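Periplasmic solute binding protein (PDB 4RY1) probably binds a sugar in the periplasm and delivers it to an ABC-type importer, as a member of the bacterial solute-binding protein 1 family. Local coordinates at residues D77-L82 / F290-K294; V202-F206 / N392-F398; Y233-I239 / T255-P261; K278-L282 / Q357-V362. All blocks are in the same frame, centred on the assembly; numbering follows the deposited sequence. Where two conformers were deposited one is given.

Interaction 1 (D77-L82 / F290-K294)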
loop_
_atom_site.group_PDB
_atom_site.type_symbol
_atom_site.label_atom_id
_atom_site.label_comp_id
_atom_site.label_asym_id
_atom_site.label_seq_id
_atom_site.Cartn_x
_atom_site.Cartn_y
_atom_site.Cartn_z
ATOM N N ASP A 77 -20.289 -1.789 12.380
ATOM C CA ASP A 77 -20.391 -2.368 13.716
ATOM C C ASP A 77 -19.053 -2.421 14.435
ATOM O O ASP A 77 -19.017 -2.569 15.648
ATOM C CB ASP A 77 -20.908 -3.806 13.659
ATOM C CG ASP A 77 -22.314 -3.920 13.107
ATOM O OD1 ASP A 77 -23.106 -2.961 13.241
ATOM O OD2 ASP A 77 -22.652 -5.005 12.567
ATOM N N GLY A 78 -17.958 -2.329 13.688
ATOM C CA GLY A 78 -16.642 -2.474 14.272
ATOM C C GLY A 78 -16.272 -3.920 14.509
ATOM O O GLY A 78 -17.068 -4.851 14.361
ATOM N N PHE A 79 -15.019 -4.075 14.864
ATOM C CA PHE A 79 -14.438 -5.353 15.191
ATOM C C PHE A 79 -14.331 -5.524 16.705
ATOM O O PHE A 79 -14.606 -4.588 17.498
ATOM C CB PHE A 79 -13.091 -5.484 14.476
ATOM C CG PHE A 79 -13.218 -5.514 12.975
ATOM C CD1 PHE A 79 -13.860 -6.569 12.327
ATOM C CD2 PHE A 79 -12.763 -4.464 12.198
ATOM C CE1 PHE A 79 -14.006 -6.590 10.956
ATOM C CE2 PHE A 79 -12.900 -4.498 10.815
ATOM C CZ PHE A 79 -13.515 -5.564 10.195
ATOM N N TYR A 80 -13.937 -6.723 17.122
ATOM C CA TYR A 80 -13.650 -6.944 18.523
ATOM C C TYR A 80 -12.538 -5.993 18.987
ATOM O O TYR A 80 -11.493 -5.872 18.325
ATOM C CB TYR A 80 -13.267 -8.395 18.741
ATOM C CG TYR A 80 -12.927 -8.765 20.161
ATOM C CD1 TYR A 80 -13.897 -9.283 21.011
ATOM C CD2 TYR A 80 -11.610 -8.679 20.640
ATOM C CE1 TYR A 80 -13.590 -9.667 22.305
ATOM C CE2 TYR A 80 -11.303 -9.043 21.927
ATOM C CZ TYR A 80 -12.292 -9.550 22.757
ATOM O OH TYR A 80 -11.923 -9.931 24.029
ATOM N N ASP A 81 -12.757 -5.348 20.123
ATOM C CA ASP A 81 -11.798 -4.373 20.647
ATOM C C ASP A 81 -10.554 -5.073 21.195
ATOM O O ASP A 81 -10.570 -5.679 22.274
ATOM C CB ASP A 81 -12.462 -3.541 21.732
ATOM C CG ASP A 81 -11.561 -2.498 22.339
ATOM O OD1 ASP A 81 -10.403 -2.320 21.900
ATOM O OD2 ASP A 81 -12.044 -1.855 23.307
ATOM N N LEU A 82 -9.455 -4.959 20.450
ATOM C CA LEU A 82 -8.213 -5.660 20.816
ATOM C C LEU A 82 -7.572 -5.193 22.121
ATOM O O LEU A 82 -6.773 -5.919 22.701
ATOM C CB LEU A 82 -7.185 -5.570 19.702
ATOM C CG LEU A 82 -7.596 -6.178 18.356
ATOM C CD1 LEU A 82 -6.433 -6.065 17.388
ATOM C CD2 LEU A 82 -8.009 -7.632 18.453
ATOM N N PHE A 290 -4.481 -7.505 11.376
ATOM C CA PHE A 290 -5.337 -8.618 11.770
ATOM C C PHE A 290 -6.396 -8.094 12.729
ATOM O O PHE A 290 -6.072 -7.426 13.717
ATOM C CB PHE A 290 -4.575 -9.751 12.457
ATOM C CG PHE A 290 -3.842 -10.672 11.517
ATOM C CD1 PHE A 290 -4.488 -11.301 10.452
ATOM C CD2 PHE A 290 -2.501 -10.971 11.738
ATOM C CE1 PHE A 290 -3.796 -12.161 9.599
ATOM C CE2 PHE A 290 -1.830 -11.833 10.902
ATOM C CZ PHE A 290 -2.458 -12.415 9.828
ATOM N N ALA A 291 -7.655 -8.409 12.409
ATOM C CA ALA A 291 -8.821 -8.055 13.226
ATOM C C ALA A 291 -9.512 -9.327 13.695
ATOM O O ALA A 291 -9.470 -10.345 13.027
ATOM C CB ALA A 291 -9.795 -7.219 12.408
ATOM N N ILE A 292 -10.146 -9.237 14.856
ATOM C CA ILE A 292 -10.977 -10.308 15.422
ATOM C C ILE A 292 -12.466 -9.964 15.213
ATOM O O ILE A 292 -12.877 -8.832 15.408
ATOM C CB ILE A 292 -10.681 -10.526 16.914
ATOM C CG1 ILE A 292 -9.225 -10.960 17.103
ATOM C CG2 ILE A 292 -11.631 -11.538 17.539
ATOM C CD1 ILE A 292 -8.774 -11.095 18.551
ATOM N N SER A 293 -13.237 -10.977 14.831
ATOM C CA SER A 293 -14.673 -10.827 14.612
ATOM C C SER A 293 -15.347 -10.310 15.858
ATOM O O SER A 293 -15.078 -10.800 16.946
ATOM C CB SER A 293 -15.322 -12.155 14.253
ATOM O OG SER A 293 -16.742 -12.034 14.312
ATOM N N LYS A 294 -16.251 -9.346 15.671
ATOM C CA LYS A 294 -16.923 -8.679 16.779
ATOM C C LYS A 294 -17.571 -9.723 17.670
ATOM O O LYS A 294 -17.520 -9.600 18.896
ATOM C CB LYS A 294 -17.958 -7.637 16.302
ATOM C CG LYS A 294 -18.333 -6.625 17.403
ATOM C CD LYS A 294 -19.426 -5.644 17.005
ATOM C CE LYS A 294 -19.530 -4.470 17.992
ATOM N NZ LYS A 294 -20.565 -3.473 17.590
HETATM O O HOH W 1 -10.082 -6.600 16.029
#
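Lys294 lies along the backbone of Asp77 and Gly78, its methylenes following the chain and its NZ bonding at the end. From CB, 3.5 Å from Gly78 O, the chain runs out with CG anti to the backbone N (chi1 -161°) and every later torsion extended. CG and CD keep close to the same Gly78 carbonyl, CE passes on to Asp77, and NZ ends the run with a hydrogen bond to Asp77 O at 2.6 Å. The ammonium reaches that oxygen in the carbonyl plane, on a lone pair. Lysine suits the place, its extended chain spanning Gly78 and ending in a donor. Gly78 has a positive phi (79°), a conformation easy for glycine.

The next link is from backbone to backbone, Tyr80 N to Ile292 O at 2.9 Å. A water extends it, giving a hydrogen to Tyr80 O and accepting one from Ile292 N. Ala291 CB sits over one face of the Phe79 ring in a CH-pi contact, 4.0 Å from its centroid, a place suited to a small methyl. Ile292 divides its branches, CG2 lying beside Tyr80 CB and CD1 meeting Leu82 CD2 at 3.5 Å.

Phe79 also packs on Met62 and Ile64 of strand 61-64, Leu82 on Leu108 of strand 107-123, and Ile292 on helix 299-310, so the loop 77-82 is held against strand 284-292 and the residues that follow it.

Interaction 2 (V202-F206 / N392-F398)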
loop_
_atom_site.group_PDB
_atom_site.type_symbol
_atom_site.label_atom_id
_atom_site.label_comp_id
_atom_site.label_asym_id
_atom_site.label_seq_id
_atom_site.Cartn_x
_atom_site.Cartn_y
_atom_site.Cartn_z
ATOM N N VAL A 202 -6.587 21.304 -7.331
ATOM C CA VAL A 202 -7.035 20.107 -8.073
ATOM C C VAL A 202 -6.567 20.218 -9.533
ATOM O O VAL A 202 -6.094 19.254 -10.119
ATOM C CB VAL A 202 -8.545 19.880 -7.982
ATOM C CG1 VAL A 202 -8.945 18.676 -8.801
ATOM C CG2 VAL A 202 -8.944 19.674 -6.519
ATOM N N ARG A 203 -6.679 21.400 -10.125
ATOM C CA ARG A 203 -6.077 21.609 -11.464
ATOM C C ARG A 203 -4.578 21.345 -11.552
ATOM O O ARG A 203 -4.088 20.768 -12.522
ATOM C CB ARG A 203 -6.330 23.017 -11.942
ATOM C CG ARG A 203 -7.745 23.183 -12.389
ATOM C CD ARG A 203 -8.069 24.650 -12.577
ATOM N NE ARG A 203 -9.471 24.808 -12.930
ATOM C CZ ARG A 203 -10.000 25.935 -13.391
ATOM N NH1 ARG A 203 -9.250 27.021 -13.544
ATOM N NH2 ARG A 203 -11.290 25.981 -13.693
ATOM N N GLU A 204 -3.868 21.807 -10.538
ATOM C CA GLU A 204 -2.438 21.616 -10.410
ATOM C C GLU A 204 -2.110 20.124 -10.295
ATOM O O GLU A 204 -1.117 19.667 -10.848
ATOM C CB GLU A 204 -1.913 22.396 -9.200
ATOM C CG GLU A 204 -0.413 22.289 -8.980
ATOM C CD GLU A 204 0.105 23.229 -7.910
ATOM O OE1 GLU A 204 -0.725 23.829 -7.190
ATOM O OE2 GLU A 204 1.341 23.307 -7.754
ATOM N N LEU A 205 -2.973 19.380 -9.599
ATOM C CA LEU A 205 -2.802 17.930 -9.414
ATOM C C LEU A 205 -2.927 17.215 -10.757
ATOM O O LEU A 205 -2.074 16.389 -11.119
ATOM C CB LEU A 205 -3.834 17.385 -8.417
ATOM C CG LEU A 205 -3.864 15.862 -8.254
ATOM C CD1 LEU A 205 -2.607 15.347 -7.575
ATOM C CD2 LEU A 205 -5.123 15.473 -7.497
ATOM N N PHE A 206 -3.988 17.531 -11.494
ATOM C CA PHE A 206 -4.134 16.998 -12.859
ATOM C C PHE A 206 -3.026 17.483 -13.791
ATOM O O PHE A 206 -2.541 16.731 -14.643
ATOM C CB PHE A 206 -5.521 17.241 -13.434
ATOM C CG PHE A 206 -6.551 16.294 -12.909
ATOM C CD1 PHE A 206 -6.736 15.040 -13.489
ATOM C CD2 PHE A 206 -7.282 16.613 -11.777
ATOM C CE1 PHE A 206 -7.681 14.158 -12.973
ATOM C CE2 PHE A 206 -8.210 15.731 -11.249
ATOM C CZ PHE A 206 -8.422 14.507 -11.851
ATOM N N ASN A 392 -8.795 21.554 -17.185
ATOM C CA ASN A 392 -9.620 22.251 -16.190
ATOM C C ASN A 392 -10.978 21.667 -16.000
ATOM O O ASN A 392 -11.477 21.550 -14.891
ATOM C CB ASN A 392 -9.772 23.718 -16.530
ATOM C CG ASN A 392 -8.531 24.484 -16.231
ATOM O OD1 ASN A 392 -7.552 23.925 -15.764
ATOM N ND2 ASN A 392 -8.552 25.773 -16.502
ATOM N N LYS A 393 -11.597 21.321 -17.098
ATOM C CA LYS A 393 -12.900 20.751 -17.006
ATOM C C LYS A 393 -12.859 19.380 -16.294
ATOM O O LYS A 393 -13.687 19.094 -15.429
ATOM C CB LYS A 393 -13.492 20.671 -18.388
ATOM C CG LYS A 393 -14.712 19.810 -18.441
ATOM C CD LYS A 393 -15.873 20.476 -17.741
ATOM C CE LYS A 393 -17.124 20.188 -18.536
ATOM N NZ LYS A 393 -17.658 18.837 -18.229
ATOM N N VAL A 394 -11.888 18.554 -16.667
ATOM C CA VAL A 394 -11.727 17.210 -16.082
ATOM C C VAL A 394 -11.473 17.337 -14.573
ATOM O O VAL A 394 -12.098 16.661 -13.749
ATOM C CB VAL A 394 -10.609 16.430 -16.806
ATOM C CG1 VAL A 394 -10.229 15.138 -16.060
ATOM C CG2 VAL A 394 -11.051 16.104 -18.222
ATOM N N ALA A 395 -10.589 18.258 -14.234
ATOM C CA ALA A 395 -10.258 18.531 -12.839
ATOM C C ALA A 395 -11.446 19.040 -12.031
ATOM O O ALA A 395 -11.775 18.500 -10.975
ATOM C CB ALA A 395 -9.119 19.524 -12.774
ATOM N N ASP A 396 -12.104 20.076 -12.527
ATOM C CA ASP A 396 -13.269 20.607 -11.827
ATOM C C ASP A 396 -14.358 19.522 -11.653
ATOM O O ASP A 396 -15.029 19.466 -10.625
ATOM C CB ASP A 396 -13.869 21.805 -12.571
ATOM C CG ASP A 396 -12.918 22.997 -12.690
ATOM O OD1 ASP A 396 -11.805 23.016 -12.122
ATOM O OD2 ASP A 396 -13.311 23.961 -13.388
ATOM N N ASP A 397 -14.554 18.694 -12.676
ATOM C CA ASP A 397 -15.528 17.595 -12.600
ATOM C C ASP A 397 -15.094 16.528 -11.596
ATOM O O ASP A 397 -15.925 15.950 -10.894
ATOM C CB ASP A 397 -15.765 16.940 -13.959
ATOM C CG ASP A 397 -16.518 17.847 -14.929
ATOM O OD1 ASP A 397 -16.860 19.004 -14.575
ATOM O OD2 ASP A 397 -16.775 17.387 -16.057
ATOM N N PHE A 398 -13.792 16.276 -11.541
ATOM C CA PHE A 398 -13.266 15.361 -10.527
ATOM C C PHE A 398 -13.598 15.915 -9.132
ATOM O O PHE A 398 -14.093 15.198 -8.273
ATOM C CB PHE A 398 -11.759 15.112 -10.673
ATOM C CG PHE A 398 -11.169 14.360 -9.508
ATOM C CD1 PHE A 398 -11.264 12.968 -9.438
ATOM C CD2 PHE A 398 -10.558 15.039 -8.474
ATOM C CE1 PHE A 398 -10.749 12.275 -8.349
ATOM C CE2 PHE A 398 -10.042 14.354 -7.391
ATOM C CZ PHE A 398 -10.129 12.969 -7.330
#
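Arg203 and Asp396 form the charged part of this helix-helix contact. The guanidinium grips the carboxylate side-on with two nitrogens, one to each oxygen: NE to Asp396 OD1 at 3.1 Å and NH2 to Asp396 OD2 at 2.9 Å. The two flat groups are nearly coplanar, and the second bond uses the syn lone pair of OD2, so the pair is fixed in rotation as well as in distance. Arginine suits the place because NE and NH2 present two parallel N-H groups to a carboxylate.

Stacking comes next. The amide of Asn392 lies over one face of the same guanidinium, with planes only 9° apart. Its ND2 is close to NH1, but both are donors, so this is a stack of flat groups rather than a hydrogen bond.

Aromatic and apolar contacts make up the rest. Phe206 turns its edge toward the face of Phe398 in an offset edge-to-face pair, centroids 5.4 Å apart and planes at 68°. Ala395, whose methyl is small enough to let the helices approach, meets Phe206 CD2 through CB at 3.6 Å. Val202 CG1 reaches the edge of the Phe398 ring, CD2 lying 4.0 Å away.

The short axes of 202-206 and 392-398 come within 8.7 Å and cross at 122°. Helix 371-385 adds Trp377, Ser380 and Leu381 around Phe206, while helix 169-183 packs against Glu204 and Leu205 of helix 199-214.

Interaction 3 (Y233-I239 / T255-P261)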
loop_
_atom_site.group_PDB
_atom_site.type_symbol
_atom_site.label_atom_id
_atom_site.label_comp_id
_atom_site.label_asym_id
_atom_site.label_seq_id
_atom_site.Cartn_x
_atom_site.Cartn_y
_atom_site.Cartn_z
ATOM N N TYR A 233 2.836 -6.384 -12.899
ATOM C CA TYR A 233 4.030 -7.120 -12.467
ATOM C C TYR A 233 4.284 -8.381 -13.311
ATOM O O TYR A 233 5.273 -9.080 -13.123
ATOM C CB TYR A 233 3.998 -7.430 -10.968
ATOM C CG TYR A 233 2.757 -8.093 -10.415
ATOM C CD1 TYR A 233 2.618 -9.479 -10.390
ATOM C CD2 TYR A 233 1.752 -7.325 -9.829
ATOM C CE1 TYR A 233 1.490 -10.064 -9.838
ATOM C CE2 TYR A 233 0.637 -7.899 -9.272
ATOM C CZ TYR A 233 0.509 -9.270 -9.277
ATOM O OH TYR A 233 -0.614 -9.842 -8.725
ATOM N N GLU A 234 3.400 -8.644 -14.265
ATOM C CA GLU A 234 3.549 -9.749 -15.245
ATOM C C GLU A 234 3.703 -9.287 -16.701
ATOM O O GLU A 234 3.866 -10.136 -17.588
ATOM C CB GLU A 234 2.348 -10.722 -15.170
ATOM C CG GLU A 234 2.241 -11.484 -13.859
ATOM C CD GLU A 234 0.876 -12.109 -13.623
ATOM O OE1 GLU A 234 0.152 -12.359 -14.599
ATOM O OE2 GLU A 234 0.520 -12.342 -12.440
ATOM N N ILE A 235 3.648 -7.982 -16.983
ATOM C CA ILE A 235 3.771 -7.554 -18.391
ATOM C C ILE A 235 5.232 -7.436 -18.812
ATOM O O ILE A 235 6.116 -7.131 -18.003
ATOM C CB ILE A 235 2.982 -6.273 -18.771
ATOM C CG1 ILE A 235 3.612 -5.018 -18.152
ATOM C CG2 ILE A 235 1.505 -6.423 -18.405
ATOM C CD1 ILE A 235 2.927 -3.714 -18.523
ATOM N N ARG A 236 5.466 -7.646 -20.095
ATOM C CA ARG A 236 6.821 -7.728 -20.614
ATOM C C ARG A 236 7.606 -6.442 -20.373
ATOM O O ARG A 236 8.781 -6.517 -20.035
ATOM C CB ARG A 236 6.822 -8.068 -22.112
ATOM N N PRO A 237 6.972 -5.257 -20.557
ATOM C CA PRO A 237 7.782 -4.068 -20.302
ATOM C C PRO A 237 8.312 -3.909 -18.876
ATOM O O PRO A 237 9.364 -3.281 -18.696
ATOM C CB PRO A 237 6.832 -2.921 -20.642
ATOM C CG PRO A 237 5.965 -3.493 -21.714
ATOM C CD PRO A 237 5.699 -4.898 -21.213
ATOM N N TRP A 238 7.633 -4.460 -17.878
ATOM C CA TRP A 238 8.196 -4.465 -16.511
ATOM C C TRP A 238 9.305 -5.500 -16.387
ATOM O O TRP A 238 10.416 -5.216 -15.922
ATOM C CB TRP A 238 7.103 -4.710 -15.465
ATOM C CG TRP A 238 7.625 -4.856 -14.058
ATOM C CD1 TRP A 238 7.510 -5.955 -13.250
ATOM C CD2 TRP A 238 8.330 -3.869 -13.293
ATOM N NE1 TRP A 238 8.113 -5.714 -12.035
ATOM C CE2 TRP A 238 8.618 -4.441 -12.032
ATOM C CE3 TRP A 238 8.748 -2.560 -13.549
ATOM C CZ2 TRP A 238 9.315 -3.751 -11.041
ATOM C CZ3 TRP A 238 9.445 -1.877 -12.577
ATOM C CH2 TRP A 238 9.722 -2.467 -11.335
ATOM N N ILE A 239 8.996 -6.710 -16.827
ATOM C CA ILE A 239 9.914 -7.824 -16.691
ATOM C C ILE A 239 11.196 -7.499 -17.459
ATOM O O ILE A 239 12.298 -7.774 -16.992
ATOM C CB ILE A 239 9.263 -9.146 -17.162
ATOM C CG1 ILE A 239 8.134 -9.551 -16.196
ATOM C CG2 ILE A 239 10.298 -10.263 -17.262
ATOM C CD1 ILE A 239 7.313 -10.744 -16.637
ATOM N N THR A 255 6.069 -8.877 -4.427
ATOM C CA THR A 255 5.167 -9.132 -5.552
ATOM C C THR A 255 5.732 -8.632 -6.882
ATOM O O THR A 255 5.690 -9.325 -7.909
ATOM C CB THR A 255 3.792 -8.504 -5.305
ATOM O OG1 THR A 255 3.233 -9.049 -4.101
ATOM C CG2 THR A 255 2.865 -8.752 -6.486
ATOM N N TYR A 256 6.224 -7.394 -6.892
ATOM C CA TYR A 256 6.785 -6.830 -8.137
ATOM C C TYR A 256 8.134 -7.422 -8.532
ATOM O O TYR A 256 8.522 -7.388 -9.703
ATOM C CB TYR A 256 6.822 -5.283 -8.113
ATOM C CG TYR A 256 5.437 -4.742 -8.385
ATOM C CD1 TYR A 256 4.449 -4.851 -7.431
ATOM C CD2 TYR A 256 5.096 -4.193 -9.628
ATOM C CE1 TYR A 256 3.160 -4.413 -7.666
ATOM C CE2 TYR A 256 3.796 -3.758 -9.884
ATOM C CZ TYR A 256 2.835 -3.857 -8.892
ATOM O OH TYR A 256 1.518 -3.479 -9.080
ATOM N N SER A 257 8.827 -7.998 -7.558
ATOM C CA SER A 257 10.088 -8.668 -7.803
ATOM C C SER A 257 9.895 -10.086 -8.340
ATOM O O SER A 257 10.803 -10.644 -8.955
ATOM C CB SER A 257 10.891 -8.736 -6.502
ATOM O OG SER A 257 11.414 -7.471 -6.155
ATOM N N SER A 258 8.692 -10.631 -8.142
ATOM C CA SER A 258 8.435 -12.085 -8.231
ATOM C C SER A 258 8.699 -12.666 -9.624
ATOM O O SER A 258 9.193 -13.782 -9.751
ATOM C CB SER A 258 7.009 -12.426 -7.745
ATOM O OG SER A 258 5.982 -11.958 -8.625
ATOM N N ASN A 259 8.403 -11.894 -10.665
ATOM C CA ASN A 259 8.589 -12.367 -12.053
ATOM C C ASN A 259 9.785 -11.729 -12.800
ATOM O O ASN A 259 9.932 -11.906 -14.018
ATOM C CB ASN A 259 7.288 -12.180 -12.849
ATOM C CG ASN A 259 6.085 -12.829 -12.168
ATOM O OD1 ASN A 259 6.133 -13.991 -11.761
ATOM N ND2 ASN A 259 4.999 -12.089 -12.060
ATOM N N MET A 260 10.642 -10.996 -12.086
ATOM C CA MET A 260 11.826 -10.374 -12.714
ATOM C C MET A 260 12.874 -11.447 -13.092
ATOM O O MET A 260 13.026 -12.428 -12.349
ATOM C CB MET A 260 12.478 -9.335 -11.783
ATOM C CG MET A 260 11.702 -8.040 -11.523
ATOM S SD MET A 260 11.020 -7.150 -12.950
ATOM C CE MET A 260 12.334 -6.342 -13.720
ATOM N N PRO A 261 13.613 -11.262 -14.219
ATOM C CA PRO A 261 14.692 -12.218 -14.525
ATOM C C PRO A 261 15.748 -12.222 -13.428
ATOM O O PRO A 261 15.931 -11.212 -12.750
ATOM C CB PRO A 261 15.309 -11.667 -15.823
ATOM C CG PRO A 261 14.286 -10.758 -16.388
ATOM C CD PRO A 261 13.576 -10.165 -15.204
HETATM O O HOH W 2 7.426 -9.295 -11.358
HETATM O O HOH W 3 2.622 -13.140 -10.895
#
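Tyr233 and Glu234 lie in a 3-10 segment, and the CA of Tyr233 is 5.1 Å from that of Tyr256 in helix 253-257; Ile239 comes equally near Met260. Ile235 is the N-cap of helix 236-239, and a type I turn runs from Ser257 to Met260. A water donates to Tyr233 O and Tyr256 O and accepts from Asn259 N.

Tyr233, Trp238 and Tyr256 form an aromatic cluster with two edge-to-face pairs: the edge of Tyr233 points at the face of Tyr256, and the edge of Tyr256 at the face of Trp238's five-membered ring. Trp238 packs on Met246 and Leu266 and Tyr256 on Leu248, of strands 245-249 and 266-268, and Tyr256 OH bonds to Ala162 O. Chi1 of Tyr233 (51°) swings the ring so that its edge meets Tyr256 and its face Thr255, whose CG2 sits over the centre in a CH-pi contact, 3.6 Å from the centroid. Tyr233 CB makes another over the Tyr256 face.

Indole suits its site with a donor and a face: Trp238 NE1 donates to Tyr256 O at 2.9 Å (170°), while Met260 SD lies over its five-membered ring, a Met-aromatic contact. Asn259 ND2 donates to Tyr233 O from above the carbonyl plane.

Interaction 4 (K278-L282 / Q357-V362)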
loop_
_atom_site.group_PDB
_atom_site.type_symbol
_atom_site.label_atom_id
_atom_site.label_comp_id
_atom_site.label_asym_id
_atom_site.label_seq_id
_atom_site.Cartn_x
_atom_site.Cartn_y
_atom_site.Cartn_z
ATOM N N LYS A 278 8.095 22.087 2.479
ATOM C CA LYS A 278 7.490 22.390 3.785
ATOM C C LYS A 278 7.286 21.140 4.633
ATOM O O LYS A 278 7.156 21.191 5.864
ATOM C CB LYS A 278 6.138 23.052 3.587
ATOM C CG LYS A 278 6.165 24.323 2.762
ATOM C CD LYS A 278 4.872 25.088 3.002
ATOM C CE LYS A 278 4.596 26.215 2.011
ATOM N NZ LYS A 278 4.974 27.565 2.519
ATOM N N ASP A 279 7.227 20.023 3.939
ATOM C CA ASP A 279 6.967 18.716 4.533
ATOM C C ASP A 279 7.656 17.683 3.667
ATOM O O ASP A 279 7.847 17.911 2.479
ATOM C CB ASP A 279 5.482 18.416 4.549
ATOM C CG ASP A 279 5.147 17.215 5.407
ATOM O OD1 ASP A 279 5.145 17.348 6.645
ATOM O OD2 ASP A 279 4.873 16.130 4.858
ATOM N N SER A 280 8.031 16.557 4.263
ATOM C CA SER A 280 8.679 15.490 3.499
ATOM C C SER A 280 7.719 14.815 2.525
ATOM O O SER A 280 8.143 14.265 1.506
ATOM C CB SER A 280 9.261 14.440 4.434
ATOM O OG SER A 280 8.220 13.729 5.079
ATOM N N GLY A 281 6.437 14.816 2.854
ATOM C CA GLY A 281 5.466 14.092 2.035
ATOM C C GLY A 281 5.607 12.581 2.142
ATOM O O GLY A 281 5.018 11.861 1.356
ATOM N N LEU A 282 6.376 12.108 3.125
ATOM C CA LEU A 282 6.552 10.671 3.368
ATOM C C LEU A 282 5.210 10.053 3.679
ATOM O O LEU A 282 4.475 10.524 4.534
ATOM C CB LEU A 282 7.502 10.409 4.541
ATOM C CG LEU A 282 7.806 8.949 4.888
ATOM C CD1 LEU A 282 8.507 8.282 3.724
ATOM C CD2 LEU A 282 8.609 8.813 6.174
ATOM N N GLN A 357 13.856 8.974 6.556
ATOM C CA GLN A 357 13.284 10.226 6.057
ATOM C C GLN A 357 12.666 11.034 7.180
ATOM O O GLN A 357 12.252 10.469 8.184
ATOM C CB GLN A 357 12.204 9.952 5.012
ATOM C CG GLN A 357 12.707 9.203 3.802
ATOM C CD GLN A 357 13.973 9.802 3.204
ATOM O OE1 GLN A 357 13.962 10.938 2.750
ATOM N NE2 GLN A 357 15.073 9.014 3.172
ATOM N N PRO A 358 12.591 12.364 7.007
ATOM C CA PRO A 358 11.882 13.147 8.010
ATOM C C PRO A 358 10.423 12.753 8.074
ATOM O O PRO A 358 9.759 12.637 7.044
ATOM C CB PRO A 358 12.031 14.593 7.527
ATOM C CG PRO A 358 13.174 14.584 6.571
ATOM C CD PRO A 358 13.233 13.202 5.983
ATOM N N GLU A 359 9.937 12.562 9.289
ATOM C CA GLU A 359 8.526 12.300 9.520
ATOM C C GLU A 359 7.669 13.386 8.884
ATOM O O GLU A 359 7.975 14.572 9.010
ATOM C CB GLU A 359 8.241 12.257 11.021
ATOM C CG GLU A 359 6.957 11.543 11.385
ATOM C CD GLU A 359 6.874 11.215 12.869
ATOM O OE1 GLU A 359 7.924 10.965 13.505
ATOM O OE2 GLU A 359 5.751 11.211 13.410
ATOM N N SER A 360 6.589 12.982 8.219
ATOM C CA SER A 360 5.615 13.940 7.682
ATOM C C SER A 360 4.727 14.444 8.808
ATOM O O SER A 360 4.410 13.706 9.729
ATOM C CB SER A 360 4.719 13.312 6.610
ATOM O OG SER A 360 3.755 14.248 6.125
ATOM N N LYS A 361 4.301 15.690 8.680
ATOM C CA LYS A 361 3.328 16.308 9.584
ATOM C C LYS A 361 1.963 16.413 8.943
ATOM O O LYS A 361 1.037 17.028 9.501
ATOM C CB LYS A 361 3.794 17.697 9.972
ATOM C CG LYS A 361 5.015 17.595 10.829
ATOM C CD LYS A 361 5.918 18.776 10.598
ATOM C CE LYS A 361 6.939 18.912 11.707
ATOM N NZ LYS A 361 8.317 18.616 11.239
ATOM N N VAL A 362 1.848 15.805 7.767
ATOM C CA VAL A 362 0.626 15.900 6.984
ATOM C C VAL A 362 -0.003 14.498 6.975
ATOM O O VAL A 362 0.534 13.568 6.373
ATOM C CB VAL A 362 0.905 16.387 5.549
ATOM C CG1 VAL A 362 -0.377 16.493 4.736
ATOM C CG2 VAL A 362 1.611 17.733 5.562
HETATM O O HOH W 4 8.432 16.574 7.101
HETATM O O HOH W 5 2.601 12.529 4.206
#
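Asp279 OD2 is gripped by two donors. Ser360 OG gives it a hydrogen across the contact in a very short bond of 2.5 Å, on the syn lone pair, and Gly281 N gives another from above the carboxylate plane, which closes an Asx turn. The other oxygen, OD1, takes Lys361 N at 2.8 Å, also on its syn lone pair and almost straight at 173°. With CG anti to the backbone N (chi1 -168°), the carboxylate extends toward 357-362, and its two oxygens hold consecutive residues there. Aspartate suits this buried place because a short carboxylate can accept from several directions at once. The donors would probably favour its charged form.

Within its own segment, Ser360 OG accepts from Val362 N, an ST turn, and it also accepts from a water that donates to Leu282 O. Ser280 plays a similar double part. Its OG donates to Pro358 O at 2.7 Å and accepts from Leu282 N at 3.1 Å, a second ST turn. Serine fits both positions, since one hydroxyl can donate and accept within a tight turn. A further water accepts from Ser280 N and donates to Glu359 O.

Leu282 CD2 makes an apolar contact with Gln357 CB at 3.9 Å, and the Val362 CG2 methyl packs against the carboxylate, 3.6 Å from Asp279 CG.

The loop leading into strand 284-292 is thus joined to the loop between helices 346-356 and 371-385. On the side of helix 169-183, Arg176 reaches Val362 O, Ser177 reaches Gly281 O and Gln181 reaches Ser280 O.

From the N terminus, 77-82 comes first and closes interaction 1 with 290-294. Within that span 202-206 opens interaction 2, and 233-239 with 255-261 closes interaction 3, wholly inside both larger loops. Then 278-282 opens interaction 4 shortly before interaction 1 closes, so those two cross, as do interactions 1 and 2. Interaction 4 closes at 357-362, inside the loop that interaction 2 completes at 392-398. Interaction 1 ties a loop to the large sheet, interaction 2 joins helices 199-214 and 391-409, interaction 3 joins helices 236-239 and 253-257, and interaction 4 joins the loops before strand 284-292 and after helix 346-356. No two touch; interactions 2 and 4 come nearest, about 11 Å between closest atoms.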